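Local coordinates for periplasmic beta-glucosidase (Pseudomonas aeruginosa, PDB 6R5R), which probably hydrolyses terminal, non-reducing beta-D-glucosyl residues with release of beta-D-glucose, as a periplasmic member of glycosyl hydrolase family 3, at residues L24-V29 with V47-N52; R189-V194 with A485-S490; N346-L351 with P405-T410. The protein carries 1 engineered substitution. All coordinates share one frame; numbering follows the deposited sequence.

In the fold
From the N terminus, contact 1 comes first: residues 24-29 and 47-52 pair as neighbouring parallel strands and close a short beta-alpha-beta loop of 17 residues that holds helix 35-43. Contact 2 closes after it, joining residues 189-194 of the N-terminal barrel region to residues 485-490 of the C-terminal family region across 290 intervening residues. Contact 3, between 346-351 and 405-410, falls wholly within that long span and links the loop before helix 353-363 to the loop before helix 411-419. None of the loops cross. Contacts 1 and 2 both reach the glucose of chain D, while contact 3 lies away from it.

Contact 1: residues L24-V29 with V47-N52; sequences LRLVSV and VGAIFN. With BGC (beta-D-glucopyranose), chain D.
Phe51 and Ser28 meet ring face to CB. Ser28 CB sits above the centre of the Phe51 ring, 3.6 Å from its centroid and 14° off the ring normal, a CH-pi contact. Phe51 reaches this place because its CG lies between the backbone N and the carbonyl carbon (chi1 70°), which swings the ring back over residues 27-28. Leu26 crosses Phe51 at about a right angle, with CD1 at the ring edge 3.8 Å from Phe51 CD1; the same methyl lies 3.7 Å from Ala49 CB. Val27 goes to the other face of the sheet, where its CG2 touches Ile50 CD1 at 3.9 Å and Val47 CG1 at 4.0 Å, on the side covered by helix 35-43. Parallel bonding fixes the alignment: Val27 N donates to Ala49 O (3.1 Å) and Phe51 N to Val27 O (3.0 Å), while Arg25 O accepts from both Gly48 N and Ala49 N. The guanidinium of Arg25 is held by salt bridges to Asp291 and Asp41, and one of its nitrogens, NH1, lies obliquely by Val47 CG2. Past the strand end, Asn52 ND2 donates to O3 of the chain D glucose at 2.9 Å. The backbone bonds thus set the register of two barrel strands, and the apolar contacts at one face and one edge limit how the Phe51 ring can turn, next to the amide of Asn52 that binds the sugar.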
# COMPACT_ATOMS: atom_id res chain seq x y z
N LEU B 24 -38.36 -3.50 0.16
CA LEU B 24 -36.92 -3.29 -0.07
C LEU B 24 -36.37 -2.21 0.85
O LEU B 24 -35.17 -1.91 0.78
CB LEU B 24 -36.71 -2.94 -1.54
CG LEU B 24 -37.35 -3.87 -2.59
CD1 LEU B 24 -36.89 -3.50 -3.97
CD2 LEU B 24 -37.09 -5.35 -2.32
N ARG B 25 -37.22 -1.53 1.59
CA ARG B 25 -36.83 -0.33 2.35
C ARG B 25 -36.41 -0.71 3.76
O ARG B 25 -37.23 -1.25 4.55
CB ARG B 25 -37.98 0.67 2.37
CG ARG B 25 -37.65 1.95 3.13
CD ARG B 25 -38.74 2.95 2.91
NE ARG B 25 -38.50 4.25 3.52
CZ ARG B 25 -39.41 4.98 4.15
NH1 ARG B 25 -40.64 4.51 4.31
NH2 ARG B 25 -39.10 6.18 4.60
N LEU B 26 -35.15 -0.43 4.08
CA LEU B 26 -34.56 -0.70 5.39
C LEU B 26 -34.19 0.62 6.05
O LEU B 26 -33.36 1.35 5.48
CB LEU B 26 -33.32 -1.58 5.20
CG LEU B 26 -32.39 -1.76 6.39
CD1 LEU B 26 -33.10 -2.46 7.52
CD2 LEU B 26 -31.14 -2.55 5.99
N VAL B 27 -34.81 0.95 7.18
CA VAL B 27 -34.62 2.29 7.81
C VAL B 27 -34.40 2.17 9.30
O VAL B 27 -34.69 1.12 9.93
CB VAL B 27 -35.80 3.22 7.50
CG1 VAL B 27 -35.77 3.60 6.04
CG2 VAL B 27 -37.11 2.59 7.85
N SER B 28 -33.92 3.28 9.86
CA SER B 28 -33.72 3.42 11.32
C SER B 28 -34.48 4.65 11.79
O SER B 28 -34.60 5.61 11.00
CB SER B 28 -32.30 3.54 11.67
OG SER B 28 -31.71 4.68 11.08
N VAL B 29 -34.96 4.63 13.03
CA VAL B 29 -35.50 5.87 13.65
C VAL B 29 -34.36 6.87 13.80
O VAL B 29 -33.27 6.51 14.32
CB VAL B 29 -36.13 5.58 15.01
CG1 VAL B 29 -36.54 6.89 15.69
CG2 VAL B 29 -37.28 4.60 14.89
N VAL B 47 -42.48 -0.07 4.48
CA VAL B 47 -41.21 -0.41 5.18
C VAL B 47 -41.05 -1.91 5.18
O VAL B 47 -42.01 -2.65 5.58
CB VAL B 47 -41.19 0.15 6.62
CG1 VAL B 47 -39.91 -0.18 7.34
CG2 VAL B 47 -41.40 1.66 6.60
N GLY B 48 -39.84 -2.37 4.85
CA GLY B 48 -39.54 -3.81 4.82
C GLY B 48 -38.83 -4.25 6.10
O GLY B 48 -39.03 -5.39 6.57
N ALA B 49 -37.98 -3.40 6.67
CA ALA B 49 -37.18 -3.79 7.82
C ALA B 49 -36.64 -2.57 8.52
O ALA B 49 -36.57 -1.45 7.96
CB ALA B 49 -36.05 -4.73 7.38
N ILE B 50 -36.24 -2.81 9.76
CA ILE B 50 -35.74 -1.76 10.68
C ILE B 50 -34.34 -2.16 11.13
O ILE B 50 -34.13 -3.35 11.36
CB ILE B 50 -36.66 -1.57 11.88
CG1 ILE B 50 -38.07 -1.17 11.43
CG2 ILE B 50 -36.09 -0.60 12.91
CD1 ILE B 50 -38.15 0.17 10.77
N PHE B 51 -33.45 -1.20 11.31
CA PHE B 51 -32.20 -1.41 12.06
C PHE B 51 -32.09 -0.37 13.18
O PHE B 51 -32.72 0.72 13.11
CB PHE B 51 -30.99 -1.44 11.13
CG PHE B 51 -30.63 -0.12 10.48
CD1 PHE B 51 -31.34 0.34 9.40
CD2 PHE B 51 -29.57 0.64 10.94
CE1 PHE B 51 -31.01 1.52 8.77
CE2 PHE B 51 -29.27 1.85 10.33
CZ PHE B 51 -30.00 2.30 9.25
N ASN B 52 -31.31 -0.73 14.22
CA ASN B 52 -30.98 0.14 15.37
C ASN B 52 -32.16 0.38 16.33
O ASN B 52 -31.97 1.19 17.25
CB ASN B 52 -30.41 1.48 14.92
CG ASN B 52 -28.98 1.39 14.43
OD1 ASN B 52 -28.35 0.36 14.60
ND2 ASN B 52 -28.53 2.46 13.80
C2 BGC D . -24.85 2.28 11.36
C3 BGC D . -25.16 3.45 12.25
C4 BGC D . -23.85 4.20 12.52
C5 BGC D . -23.16 4.59 11.21
C6 BGC D . -21.82 5.25 11.51
C1 BGC D . -24.16 2.83 10.12
O2 BGC D . -26.12 1.67 11.03
O3 BGC D . -25.69 2.87 13.47
O4 BGC D . -24.20 5.39 13.23
O5 BGC D . -22.91 3.41 10.42
O6 BGC D . -21.22 5.42 10.22
O HOH W 1 -34.17 2.42 14.65

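Contact 2: residues R189-V194 with A485-S490; sequences RDYNTV and AHEASS. With BGC (beta-D-glucopyranose), chain C; BGC (beta-D-glucopyranose), chain D.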
# COMPACT_ATOMS: atom_id res chain seq x y z
N ARG B 189 -7.00 4.05 4.59
CA ARG B 189 -8.02 5.09 4.80
C ARG B 189 -9.37 4.45 4.62
O ARG B 189 -9.62 3.79 3.60
CB ARG B 189 -7.82 6.26 3.82
CG ARG B 189 -6.56 7.03 4.07
CD ARG B 189 -6.35 8.22 3.19
NE ARG B 189 -6.03 7.98 1.80
CZ ARG B 189 -4.79 7.81 1.25
NH1 ARG B 189 -3.67 7.68 1.96
NH2 ARG B 189 -4.70 7.71 -0.07
N ASP B 190 -10.25 4.67 5.59
CA ASP B 190 -11.55 3.98 5.49
C ASP B 190 -12.26 4.42 4.21
O ASP B 190 -12.10 5.57 3.75
CB ASP B 190 -12.38 4.21 6.73
CG ASP B 190 -13.38 3.06 7.00
OD1 ASP B 190 -13.57 2.16 6.15
OD2 ASP B 190 -14.05 3.13 8.07
N TYR B 191 -12.99 3.49 3.63
CA TYR B 191 -13.83 3.68 2.45
C TYR B 191 -13.01 3.84 1.17
O TYR B 191 -13.61 4.00 0.08
CB TYR B 191 -14.72 4.91 2.58
CG TYR B 191 -15.32 5.15 3.93
CD1 TYR B 191 -16.15 4.23 4.52
CD2 TYR B 191 -15.05 6.31 4.62
CE1 TYR B 191 -16.76 4.48 5.74
CE2 TYR B 191 -15.65 6.59 5.82
CZ TYR B 191 -16.47 5.65 6.42
OH TYR B 191 -17.12 5.96 7.58
N ASN B 192 -11.69 3.76 1.25
CA ASN B 192 -10.86 4.11 0.09
C ASN B 192 -10.80 2.95 -0.91
O ASN B 192 -11.08 1.76 -0.60
CB ASN B 192 -9.47 4.55 0.49
CG ASN B 192 -8.79 5.39 -0.56
OD1 ASN B 192 -9.45 5.98 -1.43
ND2 ASN B 192 -7.47 5.47 -0.50
N THR B 193 -10.43 3.33 -2.11
CA THR B 193 -10.14 2.49 -3.31
C THR B 193 -9.48 1.17 -2.94
O THR B 193 -8.49 1.13 -2.20
CB THR B 193 -9.20 3.30 -4.20
OG1 THR B 193 -9.83 4.55 -4.45
CG2 THR B 193 -8.86 2.54 -5.46
N VAL B 194 -10.02 0.10 -3.52
CA VAL B 194 -9.40 -1.23 -3.48
C VAL B 194 -9.14 -1.67 -4.90
O VAL B 194 -10.02 -1.61 -5.80
CB VAL B 194 -10.26 -2.25 -2.74
CG1 VAL B 194 -9.62 -3.63 -2.84
CG2 VAL B 194 -10.52 -1.85 -1.29
N ALA B 485 -9.73 3.11 17.01
CA ALA B 485 -9.73 1.88 16.18
C ALA B 485 -11.19 1.57 15.88
O ALA B 485 -11.75 0.58 16.37
CB ALA B 485 -9.06 0.73 16.89
N HIS B 486 -11.81 2.49 15.17
CA HIS B 486 -13.24 2.38 14.82
C HIS B 486 -13.45 2.83 13.37
O HIS B 486 -12.47 3.16 12.68
CB HIS B 486 -14.09 3.05 15.92
CG HIS B 486 -14.84 4.27 15.54
ND1 HIS B 486 -16.18 4.24 15.26
CD2 HIS B 486 -14.47 5.55 15.46
CE1 HIS B 486 -16.60 5.44 14.96
NE2 HIS B 486 -15.57 6.26 15.07
N GLU B 487 -14.68 2.76 12.92
CA GLU B 487 -14.98 3.24 11.57
C GLU B 487 -14.41 4.64 11.40
O GLU B 487 -14.62 5.51 12.27
CB GLU B 487 -16.49 3.26 11.36
CG GLU B 487 -16.86 3.71 9.98
CD GLU B 487 -18.35 3.87 9.73
OE1 GLU B 487 -19.13 3.60 10.67
OE2 GLU B 487 -18.73 4.21 8.59
N ALA B 488 -13.82 4.89 10.23
CA ALA B 488 -13.22 6.17 9.82
C ALA B 488 -12.05 6.64 10.69
O ALA B 488 -11.36 7.57 10.23
CB ALA B 488 -14.28 7.24 9.73
N SER B 489 -11.58 5.90 11.68
CA SER B 489 -10.44 6.35 12.53
C SER B 489 -9.15 5.67 12.07
O SER B 489 -8.58 4.86 12.82
CB SER B 489 -10.71 6.11 13.99
OG SER B 489 -11.96 6.70 14.30
N SER B 490 -8.69 5.98 10.89
CA SER B 490 -7.41 5.44 10.38
C SER B 490 -6.27 6.24 11.02
O SER B 490 -6.38 7.47 11.27
CB SER B 490 -7.41 5.47 8.90
OG SER B 490 -8.52 4.70 8.35
C2 BGC C . -22.66 -1.57 9.73
C3 BGC C . -23.71 -0.51 9.33
C4 BGC C . -22.99 0.83 9.47
C5 BGC C . -21.79 0.86 8.52
C6 BGC C . -21.03 2.18 8.46
C1 BGC C . -21.38 -1.47 8.89
O1 BGC C . -20.47 -2.45 9.36
O2 BGC C . -23.19 -2.91 9.67
O3 BGC C . -24.81 -0.57 10.30
O4 BGC C . -23.86 1.84 9.10
O5 BGC C . -20.85 -0.14 8.98
O6 BGC C . -19.88 1.94 7.61
C2 BGC D . -24.85 2.28 11.36
C3 BGC D . -25.16 3.45 12.25
C4 BGC D . -23.85 4.20 12.52
C5 BGC D . -23.16 4.59 11.21
C6 BGC D . -21.82 5.25 11.51
C1 BGC D . -24.16 2.83 10.12
O2 BGC D . -26.12 1.67 11.03
O3 BGC D . -25.69 2.87 13.47
O4 BGC D . -24.20 5.39 13.23
O5 BGC D . -22.91 3.41 10.42
O6 BGC D . -21.22 5.42 10.22
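The Tyr191 ring has the Asp190 carboxyl carbon CG over the centre of one face; at its edge, near the ring plane, lie Glu487 OE2 and O6 of the chain C glucose. Ring and Glu487 carboxylate are turned 76° against each other. Tyr191 OH donates to Glu487 OE2 at 2.6 Å, arriving on the anti side but 33° out of the carboxylate plane. Ala488 CB approaches the ring obliquely, 4.2 Å from Tyr191 CE2. The Asp190 carboxylate stands steeply to that of Glu487 and accepts from Ala488 N with the anti lone pair of OD2 (2.8 Å); its other oxygen, OD1, accepts a hydrogen bond from Trp136 NE1. Asp190 N also makes a weak bond to Ser490 OG, whose stronger partner is Gly188 O. Glu487 reaches into the glycan pocket on an extended chain, its CG anti to the backbone N (chi1 -178°). Its OE1 accepts from O6 of the chain D glucose at 2.8 Å, and OE2 accepts from O6 of the chain C glucose at 2.7 Å. Arg585 of the neighbouring subunit forms a salt bridge with Glu487 OE2. Two type II turns, Arg189-Asn192 and His486-Ser489, thus meet beside the sugars. Such a meeting of a loop of the N-terminal barrel with one of the C-terminal domain is typical of the family 3 glycosidase pocket, here completed by a second subunit.

Contact 3: residues N346-L351 with P405-T410; sequences NAESRL and PRQAVT
Glu348 and Gln407, each in a short 3-10 segment, mark the nearest backbone approach, with their CA atoms 8.1 Å apart, so the gap is bridged by side chains and a water. Gln407 does most of the bridging. Its CG stands anti to the carbonyl carbon (chi1 -71°) and the chain is extended beyond it, which carries the amide across to residues 346-351. There Gln407 NE2 donates to Asn346 O at 2.9 Å, with an N-H...O angle of 142°; the acceptor lies close to the amide plane and the donor is only slightly tilted from the plane of the carbonyl. The other end of the amide is held through water: Gln407 OE1 accepts from it at 2.8 Å, and the water in turn accepts from Asn346 ND2, also at 2.8 Å. Both polar ends of the Gln407 amide therefore have a partner, which fixes its rotation. Leu351 crosses Gln407 obliquely, its CD1 lying 3.8 Å from Gln407 OE1 and its CD2 3.9 Å from the same oxygen. The Arg406 guanidinium comes near only loosely, its NH2 4.5 Å from Asn346 CB. Glu348 only skirts the contact, for its carboxylate is engaged in a salt bridge with Arg353. That arginine, in helix 353-363, also donates to Gln407 O, adding a link from that helix to residues 405-410. At this surface the loop leading into helix 353-363 is thus tied to the one leading into helix 411-419, whose N-cap is Thr410, while Gln392 of helix 392-395 donates through NE2 to Ala408 O.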
# COMPACT_ATOMS: atom_id res chain seq x y z
N ASN B 346 -31.80 -3.82 30.72
CA ASN B 346 -30.38 -3.76 31.12
C ASN B 346 -30.15 -4.39 32.49
O ASN B 346 -29.07 -4.14 33.08
CB ASN B 346 -29.84 -2.35 31.11
CG ASN B 346 -29.79 -1.81 29.71
OD1 ASN B 346 -30.47 -0.82 29.42
ND2 ASN B 346 -29.05 -2.51 28.85
N ALA B 347 -31.09 -5.18 32.98
CA ALA B 347 -30.89 -5.89 34.26
C ALA B 347 -29.60 -6.71 34.22
O ALA B 347 -29.34 -7.47 33.25
CB ALA B 347 -32.07 -6.78 34.57
N GLU B 348 -28.87 -6.65 35.32
CA GLU B 348 -27.69 -7.49 35.58
C GLU B 348 -28.08 -8.96 35.37
O GLU B 348 -27.26 -9.73 34.85
CB GLU B 348 -27.23 -7.04 36.98
CG GLU B 348 -26.08 -7.76 37.54
CD GLU B 348 -24.80 -7.59 36.73
OE1 GLU B 348 -24.17 -8.64 36.54
OE2 GLU B 348 -24.47 -6.45 36.37
N SER B 349 -29.31 -9.39 35.70
CA SER B 349 -29.72 -10.81 35.59
C SER B 349 -29.81 -11.28 34.14
O SER B 349 -29.96 -12.48 33.93
CB SER B 349 -31.03 -11.04 36.29
OG SER B 349 -32.04 -10.25 35.64
N ARG B 350 -29.79 -10.38 33.16
CA ARG B 350 -29.91 -10.78 31.73
C ARG B 350 -28.51 -10.83 31.09
O ARG B 350 -28.45 -11.08 29.86
CB ARG B 350 -30.80 -9.76 31.00
CG ARG B 350 -32.19 -9.66 31.62
CD ARG B 350 -33.13 -8.82 30.79
NE ARG B 350 -33.56 -9.52 29.58
CZ ARG B 350 -33.42 -9.03 28.31
NH1 ARG B 350 -32.84 -7.87 28.10
NH2 ARG B 350 -33.93 -9.73 27.32
N LEU B 351 -27.47 -10.55 31.87
CA LEU B 351 -26.09 -10.58 31.32
C LEU B 351 -25.52 -12.00 31.41
O LEU B 351 -26.11 -12.89 32.08
CB LEU B 351 -25.19 -9.58 32.04
CG LEU B 351 -25.51 -8.10 31.89
CD1 LEU B 351 -24.53 -7.32 32.77
CD2 LEU B 351 -25.43 -7.62 30.44
N PRO B 405 -21.22 0.80 29.34
CA PRO B 405 -19.91 0.95 29.97
C PRO B 405 -19.93 0.76 31.50
O PRO B 405 -19.01 0.11 32.04
CB PRO B 405 -19.53 2.37 29.56
CG PRO B 405 -20.15 2.50 28.22
CD PRO B 405 -21.52 1.88 28.38
N ARG B 406 -20.94 1.30 32.16
CA ARG B 406 -20.98 1.18 33.66
C ARG B 406 -21.07 -0.28 34.11
O ARG B 406 -20.79 -0.55 35.29
CB ARG B 406 -22.08 2.03 34.29
CG ARG B 406 -23.50 1.66 33.94
CD ARG B 406 -24.58 2.11 34.94
NE ARG B 406 -25.88 1.73 34.40
CZ ARG B 406 -26.46 0.52 34.52
NH1 ARG B 406 -25.89 -0.43 35.24
NH2 ARG B 406 -27.63 0.29 33.95
N GLN B 407 -21.44 -1.23 33.26
CA GLN B 407 -21.50 -2.66 33.64
C GLN B 407 -20.14 -3.33 33.43
O GLN B 407 -20.02 -4.50 33.79
CB GLN B 407 -22.61 -3.35 32.87
CG GLN B 407 -23.99 -2.92 33.34
CD GLN B 407 -25.15 -3.54 32.61
OE1 GLN B 407 -25.10 -3.85 31.41
NE2 GLN B 407 -26.22 -3.75 33.35
N ALA B 408 -19.14 -2.68 32.83
CA ALA B 408 -17.89 -3.34 32.46
C ALA B 408 -16.89 -3.34 33.63
O ALA B 408 -16.86 -2.41 34.47
CB ALA B 408 -17.30 -2.65 31.25
N VAL B 409 -16.07 -4.37 33.68
CA VAL B 409 -14.98 -4.52 34.66
C VAL B 409 -13.69 -3.95 34.08
O VAL B 409 -13.15 -4.52 33.15
CB VAL B 409 -14.83 -5.98 35.09
CG1 VAL B 409 -13.76 -6.13 36.16
CG2 VAL B 409 -16.14 -6.56 35.58
N THR B 410 -13.20 -2.89 34.70
CA THR B 410 -11.93 -2.27 34.29
C THR B 410 -10.77 -3.16 34.70
O THR B 410 -10.88 -4.09 35.52
CB THR B 410 -11.76 -0.86 34.85
OG1 THR B 410 -11.61 -0.99 36.26
CG2 THR B 410 -12.94 0.02 34.50
O HOH W 2 -27.30 -4.50 29.88